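Local coordinates for protein aspartate--tRNA(Asp/Asn) ligase (Thermus thermophilus, PDB 1N9W) that attaches aspartate, activated by ATP, to both tRNA(Asp) and tRNA(Asn), acting as a non-discriminating class II aminoacyl-tRNA synthetase, at residues Q44-G49 with G74-A79; R60-V65 with Q78-E83; R25-R30 with L50-P55. One frame throughout, in Å; residues are numbered along the deposited sequence.

Interaction 1 of 3, residues Q44-G49 with G74-A79; sequences QVVTGG and GLEVQA
V45 and V46 pair in parallel register with V77 and Q78. This joins strand 41-47 to strand 75-79, the parallel pairing that helps close an OB-fold barrel. V46 is bonded through both its backbone N and its backbone O. Its N donates to V77 O at 2.8 Å, and its O accepts from A79 N, also at 2.8 Å. V77 N reaches Q44 O at 3.0 Å, with an N-H...O angle of 159°.

The buried side is the apolar face, with V45 and V77. V45 CG1 lies anti to its own backbone N (chi1 170°) and meets A79 CB at 3.8 Å. V61 of strand 58-67 packs on V45.

The other face is mixed: Q44, V46 and Q78 are partly exposed, while E76 is buried among them. V46 CG2 presses on the E76 carboxylate carbon, CD, at 3.5 Å. Q78 NE2 donates to the anti lone pair of E76 OE2 at 2.8 Å, and N68 holds the other oxygen. An alanine at E76 would probably leave the amides of Q78 and N68 without their acceptor and open a gap beside V46 CG2. Water takes over at both ends of the pairing. One water bridges Q44 N and L75 O. Another links T47 OG1 to A79 O, 2.8 Å from the latter.

Q44, E76 and N68 are tRNA-interaction sites. The chemistry therefore sorts by face: V45 and V77 face the apolar side, while a carboxylate held through both oxygens stands on what is probably the tRNA side, its orientation probably set by Q78 and N68.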
loop_
_atom_site.group_PDB
_atom_site.type_symbol
_atom_site.label_atom_id
_atom_site.label_comp_id
_atom_site.label_asym_id
_atom_site.label_seq_id
_atom_site.Cartn_x
_atom_site.Cartn_y
_atom_site.Cartn_z
ATOM N N GLN B 44 34.242 -4.406 -2.575
ATOM C CA GLN B 44 35.325 -5.338 -2.834
ATOM C C GLN B 44 35.772 -5.898 -1.489
ATOM O O GLN B 44 35.895 -5.167 -0.499
ATOM C CB GLN B 44 36.516 -4.631 -3.523
ATOM C CG GLN B 44 37.677 -5.582 -3.901
ATOM C CD GLN B 44 38.776 -4.932 -4.749
ATOM O OE1 GLN B 44 39.728 -4.325 -4.226
ATOM N NE2 GLN B 44 38.647 -5.060 -6.072
ATOM N N VAL B 45 35.980 -7.205 -1.444
ATOM C CA VAL B 45 36.418 -7.859 -0.221
ATOM C C VAL B 45 37.697 -8.554 -0.624
ATOM O O VAL B 45 37.765 -9.174 -1.686
ATOM C CB VAL B 45 35.371 -8.887 0.284
ATOM C CG1 VAL B 45 35.950 -9.730 1.405
ATOM C CG2 VAL B 45 34.139 -8.153 0.790
ATOM N N VAL B 46 38.728 -8.415 0.203
ATOM C CA VAL B 46 39.998 -9.044 -0.092
ATOM C C VAL B 46 40.292 -10.135 0.921
ATOM O O VAL B 46 40.268 -9.910 2.133
ATOM C CB VAL B 46 41.170 -8.008 -0.089
ATOM C CG1 VAL B 46 42.471 -8.701 -0.474
ATOM C CG2 VAL B 46 40.880 -6.877 -1.067
ATOM N N THR B 47 40.555 -11.329 0.414
ATOM C CA THR B 47 40.873 -12.455 1.258
ATOM C C THR B 47 41.961 -13.260 0.533
ATOM O O THR B 47 42.653 -12.712 -0.331
ATOM C CB THR B 47 39.581 -13.300 1.526
ATOM O OG1 THR B 47 39.863 -14.323 2.494
ATOM C CG2 THR B 47 39.057 -13.933 0.247
ATOM N N GLY B 48 42.130 -14.536 0.891
ATOM C CA GLY B 48 43.151 -15.361 0.258
ATOM C C GLY B 48 43.197 -16.761 0.849
ATOM O O GLY B 48 42.764 -16.972 1.981
ATOM N N GLY B 49 43.698 -17.721 0.075
ATOM C CA GLY B 49 43.816 -19.098 0.535
ATOM C C GLY B 49 42.535 -19.835 0.902
ATOM O O GLY B 49 42.587 -20.886 1.539
ATOM N N GLY B 74 35.389 3.512 -3.721
ATOM C CA GLY B 74 36.647 3.967 -3.139
ATOM C C GLY B 74 37.031 3.293 -1.840
ATOM O O GLY B 74 37.942 3.740 -1.137
ATOM N N LEU B 75 36.332 2.200 -1.543
ATOM C CA LEU B 75 36.529 1.410 -0.323
ATOM C C LEU B 75 36.860 -0.049 -0.578
ATOM O O LEU B 75 36.667 -0.568 -1.672
ATOM C CB LEU B 75 35.258 1.422 0.532
ATOM C CG LEU B 75 35.184 2.436 1.650
ATOM C CD1 LEU B 75 36.557 2.524 2.280
ATOM C CD2 LEU B 75 34.749 3.770 1.121
ATOM N N GLU B 76 37.302 -0.714 0.477
ATOM C CA GLU B 76 37.655 -2.108 0.400
ATOM C C GLU B 76 37.584 -2.725 1.801
ATOM O O GLU B 76 37.787 -2.037 2.802
ATOM C CB GLU B 76 39.061 -2.212 -0.203
ATOM C CG GLU B 76 39.924 -3.339 0.283
ATOM C CD GLU B 76 41.260 -3.404 -0.486
ATOM O OE1 GLU B 76 41.232 -3.298 -1.725
ATOM O OE2 GLU B 76 42.304 -3.582 0.145
ATOM N N VAL B 77 37.241 -4.006 1.884
ATOM C CA VAL B 77 37.218 -4.655 3.184
ATOM C C VAL B 77 38.201 -5.814 3.149
ATOM O O VAL B 77 38.055 -6.733 2.343
ATOM C CB VAL B 77 35.825 -5.211 3.563
ATOM C CG1 VAL B 77 35.936 -6.010 4.860
ATOM C CG2 VAL B 77 34.820 -4.086 3.742
ATOM N N GLN B 78 39.213 -5.763 4.005
ATOM C CA GLN B 78 40.187 -6.842 4.068
ATOM C C GLN B 78 39.618 -7.862 5.064
ATOM O O GLN B 78 39.592 -7.629 6.270
ATOM C CB GLN B 78 41.560 -6.274 4.490
ATOM C CG GLN B 78 42.439 -5.824 3.278
ATOM C CD GLN B 78 43.406 -4.664 3.569
ATOM O OE1 GLN B 78 44.155 -4.690 4.543
ATOM N NE2 GLN B 78 43.392 -3.647 2.708
ATOM N N ALA B 79 39.138 -8.985 4.534
ATOM C CA ALA B 79 38.514 -10.025 5.347
ATOM C C ALA B 79 39.387 -10.733 6.375
ATOM O O ALA B 79 40.496 -11.178 6.079
ATOM C CB ALA B 79 37.862 -11.064 4.432
HETATM O O HOH W 1 34.816 -1.617 -3.123
HETATM O O HOH W 2 40.578 -13.716 4.924
#

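Interaction 2 of 3, residues R60-V65 with Q78-E83; sequences RVRGLV and QAKEVE
R62 O accepts two backbone N-H groups at once, K80 N at 2.7 Å and E81 N at 3.1 Å. K80 and E81 thus both face R62, which makes a classic beta bulge. The register between the antiparallel strands shifts by one residue here, and the chain turns a corner at K80. Before the corner, L64 and Q78 form a hydrogen-bonded pair. After it, R62-E81 and R60-E83 do the same. Beside the bulge, G63 CA comes within 3.2 Å of Q78 O. A side chain on G63 would run into Q78 and A79.

Four charged side chains share one face as a salt-bridge network. R62 bends at chi3 (65°), which brings NE to E81 OE1 at 2.8 Å. NE lies on the anti lone pair of that oxygen. R62 NH2 reaches the same oxygen at 3.2 Å, from above the carboxylate plane. The guanidinium and carboxylate planes stand 84° apart. K80 CB lies over one face of this guanidinium, 3.7 Å from NH1. R60 NH1 makes a salt bridge to E83 OE2 at 3.0 Å. R60 NH2 adds a long salt bridge to E81 OE1, and R60 NE pairs with E17 of strand 15-28.

The reverse face is apolar. V61 CG1 meets A79 CB at 4.0 Å, and V61 CG2 approaches V82 CG2.

The contact joins the fourth OB-fold strand to the bent fifth. Arginines on one strand oppose glutamates on the other, and R62, with R60 farther off, would probably favour the charged form of E81.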
loop_
_atom_site.group_PDB
_atom_site.type_symbol
_atom_site.label_atom_id
_atom_site.label_comp_id
_atom_site.label_asym_id
_atom_site.label_seq_id
_atom_site.Cartn_x
_atom_site.Cartn_y
_atom_site.Cartn_z
ATOM N N ARG B 60 28.744 -13.959 4.835
ATOM C CA ARG B 60 28.912 -13.076 5.964
ATOM C C ARG B 60 30.413 -12.799 5.928
ATOM O O ARG B 60 31.208 -13.730 5.779
ATOM C CB ARG B 60 28.531 -13.773 7.268
ATOM C CG ARG B 60 28.929 -12.998 8.499
ATOM C CD ARG B 60 28.315 -13.593 9.748
ATOM N NE ARG B 60 29.092 -13.214 10.908
ATOM C CZ ARG B 60 30.266 -13.748 11.229
ATOM N NH1 ARG B 60 30.800 -14.704 10.482
ATOM N NH2 ARG B 60 30.933 -13.298 12.288
ATOM N N VAL B 61 30.790 -11.527 6.007
ATOM C CA VAL B 61 32.196 -11.146 5.994
ATOM C C VAL B 61 32.553 -10.219 7.149
ATOM O O VAL B 61 31.874 -9.219 7.405
ATOM C CB VAL B 61 32.612 -10.416 4.688
ATOM C CG1 VAL B 61 34.053 -9.889 4.832
ATOM C CG2 VAL B 61 32.507 -11.354 3.475
ATOM N N ARG B 62 33.630 -10.566 7.844
ATOM C CA ARG B 62 34.127 -9.755 8.956
ATOM C C ARG B 62 35.504 -9.250 8.538
ATOM O O ARG B 62 36.371 -10.037 8.160
ATOM C CB ARG B 62 34.234 -10.605 10.227
ATOM C CG ARG B 62 34.931 -9.901 11.388
ATOM C CD ARG B 62 34.860 -10.728 12.674
ATOM N NE ARG B 62 35.590 -12.006 12.590
ATOM C CZ ARG B 62 36.885 -12.156 12.857
ATOM N NH1 ARG B 62 37.618 -11.113 13.230
ATOM N NH2 ARG B 62 37.441 -13.352 12.763
ATOM N N GLY B 63 35.706 -7.940 8.596
ATOM C CA GLY B 63 36.991 -7.402 8.199
ATOM C C GLY B 63 37.219 -5.917 8.387
ATOM O O GLY B 63 36.333 -5.186 8.834
ATOM N N LEU B 64 38.427 -5.485 8.024
ATOM C CA LEU B 64 38.862 -4.093 8.155
ATOM C C LEU B 64 38.564 -3.226 6.933
ATOM O O LEU B 64 38.918 -3.584 5.807
ATOM C CB LEU B 64 40.374 -4.071 8.426
ATOM C CG LEU B 64 41.058 -2.715 8.595
ATOM C CD1 LEU B 64 40.686 -2.150 9.959
ATOM C CD2 LEU B 64 42.579 -2.871 8.470
ATOM N N VAL B 65 37.917 -2.087 7.162
ATOM C CA VAL B 65 37.599 -1.150 6.087
ATOM C C VAL B 65 38.857 -0.350 5.759
ATOM O O VAL B 65 39.400 0.366 6.606
ATOM C CB VAL B 65 36.456 -0.179 6.497
ATOM C CG1 VAL B 65 36.098 0.763 5.331
ATOM C CG2 VAL B 65 35.219 -0.987 6.918
ATOM N N GLN B 78 39.213 -5.763 4.005
ATOM C CA GLN B 78 40.187 -6.842 4.068
ATOM C C GLN B 78 39.618 -7.862 5.064
ATOM O O GLN B 78 39.592 -7.629 6.270
ATOM C CB GLN B 78 41.560 -6.274 4.490
ATOM C CG GLN B 78 42.439 -5.824 3.278
ATOM C CD GLN B 78 43.406 -4.664 3.569
ATOM O OE1 GLN B 78 44.155 -4.690 4.543
ATOM N NE2 GLN B 78 43.392 -3.647 2.708
ATOM N N ALA B 79 39.138 -8.985 4.534
ATOM C CA ALA B 79 38.514 -10.025 5.347
ATOM C C ALA B 79 39.387 -10.733 6.375
ATOM O O ALA B 79 40.496 -11.178 6.079
ATOM C CB ALA B 79 37.862 -11.064 4.432
ATOM N N LYS B 80 38.860 -10.842 7.588
ATOM C CA LYS B 80 39.545 -11.536 8.662
ATOM C C LYS B 80 38.834 -12.892 8.720
ATOM O O LYS B 80 39.387 -13.902 9.173
ATOM C CB LYS B 80 39.345 -10.799 9.995
ATOM C CG LYS B 80 39.486 -9.283 9.904
ATOM C CD LYS B 80 40.933 -8.819 9.882
ATOM C CE LYS B 80 41.569 -8.936 11.258
ATOM N NZ LYS B 80 42.968 -8.431 11.242
ATOM N N GLU B 81 37.597 -12.909 8.239
ATOM C CA GLU B 81 36.798 -14.127 8.250
ATOM C C GLU B 81 35.725 -14.095 7.164
ATOM O O GLU B 81 35.110 -13.062 6.919
ATOM C CB GLU B 81 36.162 -14.291 9.639
ATOM C CG GLU B 81 35.046 -15.322 9.745
ATOM C CD GLU B 81 34.565 -15.514 11.192
ATOM O OE1 GLU B 81 34.604 -14.540 11.976
ATOM O OE2 GLU B 81 34.129 -16.633 11.526
ATOM N N VAL B 82 35.525 -15.228 6.505
ATOM C CA VAL B 82 34.508 -15.325 5.477
ATOM C C VAL B 82 33.696 -16.587 5.773
ATOM O O VAL B 82 34.246 -17.687 5.843
ATOM C CB VAL B 82 35.142 -15.384 4.052
ATOM C CG1 VAL B 82 34.067 -15.543 2.999
ATOM C CG2 VAL B 82 35.924 -14.102 3.787
ATOM N N GLU B 83 32.394 -16.408 5.996
ATOM C CA GLU B 83 31.484 -17.519 6.289
ATOM C C GLU B 83 30.444 -17.601 5.170
ATOM O O GLU B 83 29.817 -16.601 4.824
ATOM C CB GLU B 83 30.768 -17.303 7.639
ATOM C CG GLU B 83 29.744 -18.409 7.970
ATOM C CD GLU B 83 28.962 -18.197 9.277
ATOM O OE1 GLU B 83 28.171 -19.094 9.644
ATOM O OE2 GLU B 83 29.123 -17.154 9.938
#

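Interaction 3 of 3, residues R25-R30 with L50-P55; sequences RRDLGR and LKLPLP
R25 and D27, near the end of a strand, face the irregular chain L52-P55 without pairing; the nearest CA atoms, those of R25 and P55, are 7.1 Å apart. This is the rim of the OB-fold barrel. The first strand, 15-28, meets the linker between strands 41-47 and 58-67. Many OB folds carry a helix in that linker, but here it is an extended loop.

Side chains bridge the gap. R25 starts with CG between the backbone N and the carbonyl carbon (chi1 58°). From there the chain runs extended as far as NE and carries the guanidinium out to P53 and L54, across the loop backbone. NH1 makes a weak hydrogen bond to P53 O, 2.8 Å long but bent to 118°. L52 O sits at the guanidinium edge, near its plane. L54 CA and P55 CD lie over one face, nearer its edge than its centre. L54 CD2 touches NH2 at 3.7 Å. The arginine is placed mainly by packing; the one hydrogen bond is weak, though the nearby carbonyls would probably suit its charge.

R26 points away from the loop. It is a tRNA-interaction site, and its NH1 folds back onto R25 O at 2.8 Å while the guanidinium makes a cation-pi contact with W24.

D27 does two jobs. Its OD1 takes G29 N at 3.1 Å, which is an Asx turn, and also accepts from Q32. Its OD2 lies 3.7 Å from L52 CD1. The same OD2 accepts from a water at 2.6 Å, and this water also donates to L50 O and accepts from L52 N at 3.1 Å.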
loop_
_atom_site.group_PDB
_atom_site.type_symbol
_atom_site.label_atom_id
_atom_site.label_comp_id
_atom_site.label_asym_id
_atom_site.label_seq_id
_atom_site.Cartn_x
_atom_site.Cartn_y
_atom_site.Cartn_z
ATOM N N ARG B 25 33.955 -13.218 -8.245
ATOM C CA ARG B 25 35.198 -13.573 -7.586
ATOM C C ARG B 25 36.333 -13.627 -8.608
ATOM O O ARG B 25 36.109 -13.847 -9.796
ATOM C CB ARG B 25 35.032 -14.948 -6.913
ATOM C CG ARG B 25 34.638 -16.056 -7.908
ATOM C CD ARG B 25 34.336 -17.425 -7.283
ATOM N NE ARG B 25 34.216 -18.433 -8.340
ATOM C CZ ARG B 25 34.119 -19.747 -8.150
ATOM N NH1 ARG B 25 34.118 -20.264 -6.926
ATOM N NH2 ARG B 25 34.035 -20.552 -9.204
ATOM N N ARG B 26 37.544 -13.400 -8.123
ATOM C CA ARG B 26 38.760 -13.455 -8.927
ATOM C C ARG B 26 39.679 -14.163 -7.952
ATOM O O ARG B 26 40.109 -13.576 -6.959
ATOM C CB ARG B 26 39.290 -12.063 -9.202
ATOM C CG ARG B 26 38.236 -11.117 -9.702
ATOM C CD ARG B 26 38.106 -11.184 -11.197
ATOM N NE ARG B 26 37.118 -10.229 -11.706
ATOM C CZ ARG B 26 35.820 -10.491 -11.823
ATOM N NH1 ARG B 26 35.341 -11.678 -11.463
ATOM N NH2 ARG B 26 35.006 -9.576 -12.326
ATOM N N ASP B 27 39.941 -15.435 -8.231
ATOM C CA ASP B 27 40.763 -16.297 -7.385
ATOM C C ASP B 27 42.227 -16.288 -7.818
ATOM O O ASP B 27 42.572 -16.891 -8.830
ATOM C CB ASP B 27 40.226 -17.730 -7.483
ATOM C CG ASP B 27 40.752 -18.640 -6.393
ATOM O OD1 ASP B 27 41.880 -18.425 -5.893
ATOM O OD2 ASP B 27 40.026 -19.607 -6.050
ATOM N N LEU B 28 43.093 -15.624 -7.061
ATOM C CA LEU B 28 44.504 -15.603 -7.424
ATOM C C LEU B 28 45.351 -16.321 -6.379
ATOM O O LEU B 28 46.487 -15.932 -6.118
ATOM C CB LEU B 28 44.997 -14.166 -7.596
ATOM C CG LEU B 28 44.257 -13.303 -8.613
ATOM C CD1 LEU B 28 44.830 -11.904 -8.579
ATOM C CD2 LEU B 28 44.370 -13.895 -10.009
ATOM N N GLY B 29 44.788 -17.366 -5.782
ATOM C CA GLY B 29 45.517 -18.126 -4.785
ATOM C C GLY B 29 45.710 -17.414 -3.454
ATOM O O GLY B 29 44.771 -17.310 -2.660
ATOM N N ARG B 30 46.930 -16.930 -3.216
ATOM C CA ARG B 30 47.279 -16.231 -1.980
ATOM C C ARG B 30 46.355 -15.054 -1.718
ATOM O O ARG B 30 46.004 -14.777 -0.575
ATOM C CB ARG B 30 48.725 -15.731 -2.021
ATOM C CG ARG B 30 49.777 -16.825 -1.927
ATOM C CD ARG B 30 51.155 -16.236 -1.646
ATOM N NE ARG B 30 52.148 -17.279 -1.408
ATOM C CZ ARG B 30 53.353 -17.065 -0.883
ATOM N NH1 ARG B 30 53.723 -15.837 -0.534
ATOM N NH2 ARG B 30 54.187 -18.085 -0.698
ATOM N N LEU B 50 41.385 -19.313 0.497
ATOM C CA LEU B 50 40.132 -19.972 0.829
ATOM C C LEU B 50 39.621 -20.819 -0.320
ATOM O O LEU B 50 40.053 -20.667 -1.457
ATOM C CB LEU B 50 39.062 -18.935 1.171
ATOM C CG LEU B 50 39.327 -17.928 2.289
ATOM C CD1 LEU B 50 38.114 -17.024 2.432
ATOM C CD2 LEU B 50 39.612 -18.653 3.602
ATOM N N LYS B 51 38.706 -21.727 -0.014
ATOM C CA LYS B 51 38.086 -22.543 -1.039
ATOM C C LYS B 51 36.823 -21.738 -1.325
ATOM O O LYS B 51 35.819 -21.866 -0.626
ATOM C CB LYS B 51 37.743 -23.926 -0.482
ATOM C CG LYS B 51 38.961 -24.679 0.032
ATOM C CD LYS B 51 38.608 -26.085 0.465
ATOM C CE LYS B 51 39.842 -26.844 0.906
ATOM N NZ LYS B 51 39.508 -28.273 1.149
ATOM N N LEU B 52 36.898 -20.885 -2.338
ATOM C CA LEU B 52 35.788 -20.011 -2.692
ATOM C C LEU B 52 34.529 -20.708 -3.202
ATOM O O LEU B 52 34.599 -21.659 -3.984
ATOM C CB LEU B 52 36.263 -18.979 -3.727
ATOM C CG LEU B 52 37.367 -18.021 -3.251
ATOM C CD1 LEU B 52 37.834 -17.145 -4.410
ATOM C CD2 LEU B 52 36.839 -17.157 -2.093
ATOM N N PRO B 53 33.353 -20.244 -2.744
ATOM C CA PRO B 53 32.068 -20.813 -3.159
ATOM C C PRO B 53 31.689 -20.173 -4.493
ATOM O O PRO B 53 32.372 -19.249 -4.940
ATOM C CB PRO B 53 31.135 -20.396 -2.028
ATOM C CG PRO B 53 31.642 -19.021 -1.697
ATOM C CD PRO B 53 33.159 -19.186 -1.735
ATOM N N LEU B 54 30.616 -20.643 -5.125
ATOM C CA LEU B 54 30.194 -20.089 -6.413
ATOM C C LEU B 54 29.536 -18.717 -6.284
ATOM O O LEU B 54 29.151 -18.300 -5.194
ATOM C CB LEU B 54 29.208 -21.049 -7.116
ATOM C CG LEU B 54 29.767 -22.349 -7.720
ATOM C CD1 LEU B 54 28.621 -23.292 -8.180
ATOM C CD2 LEU B 54 30.670 -21.992 -8.900
ATOM N N PRO B 55 29.425 -17.986 -7.409
ATOM C CA PRO B 55 28.792 -16.667 -7.384
ATOM C C PRO B 55 27.338 -16.842 -6.930
ATOM O O PRO B 55 26.729 -17.896 -7.158
ATOM C CB PRO B 55 28.892 -16.205 -8.836
ATOM C CG PRO B 55 30.153 -16.858 -9.308
ATOM C CD PRO B 55 30.081 -18.239 -8.705
HETATM O O HOH W 3 39.276 -21.328 -4.271
#

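How the interactions relate
From the N terminus, interaction 3 opens first, on strand 15-28. It closes on the 50-55 loop after the chain has passed through strands 31-38 and 41-47. Interaction 1 opens inside that span, at 44-49, and closes beyond it at 74-79, so the two cross. A backbone hydrogen bond between G49 and G29 joins them. Interaction 2 opens at 60-65, inside the loop that interaction 1 closes. It ends at 78-83, sharing Q78 and A79 and running a little past, so it is nearly nested. Strand 75-79 thus has strands 41-47 and 58-67 on its two edges. L50 touches V82. Together they tie strands 15-28, 41-47, 58-67, 75-79 and 81-84; strand 31-38 is only spanned.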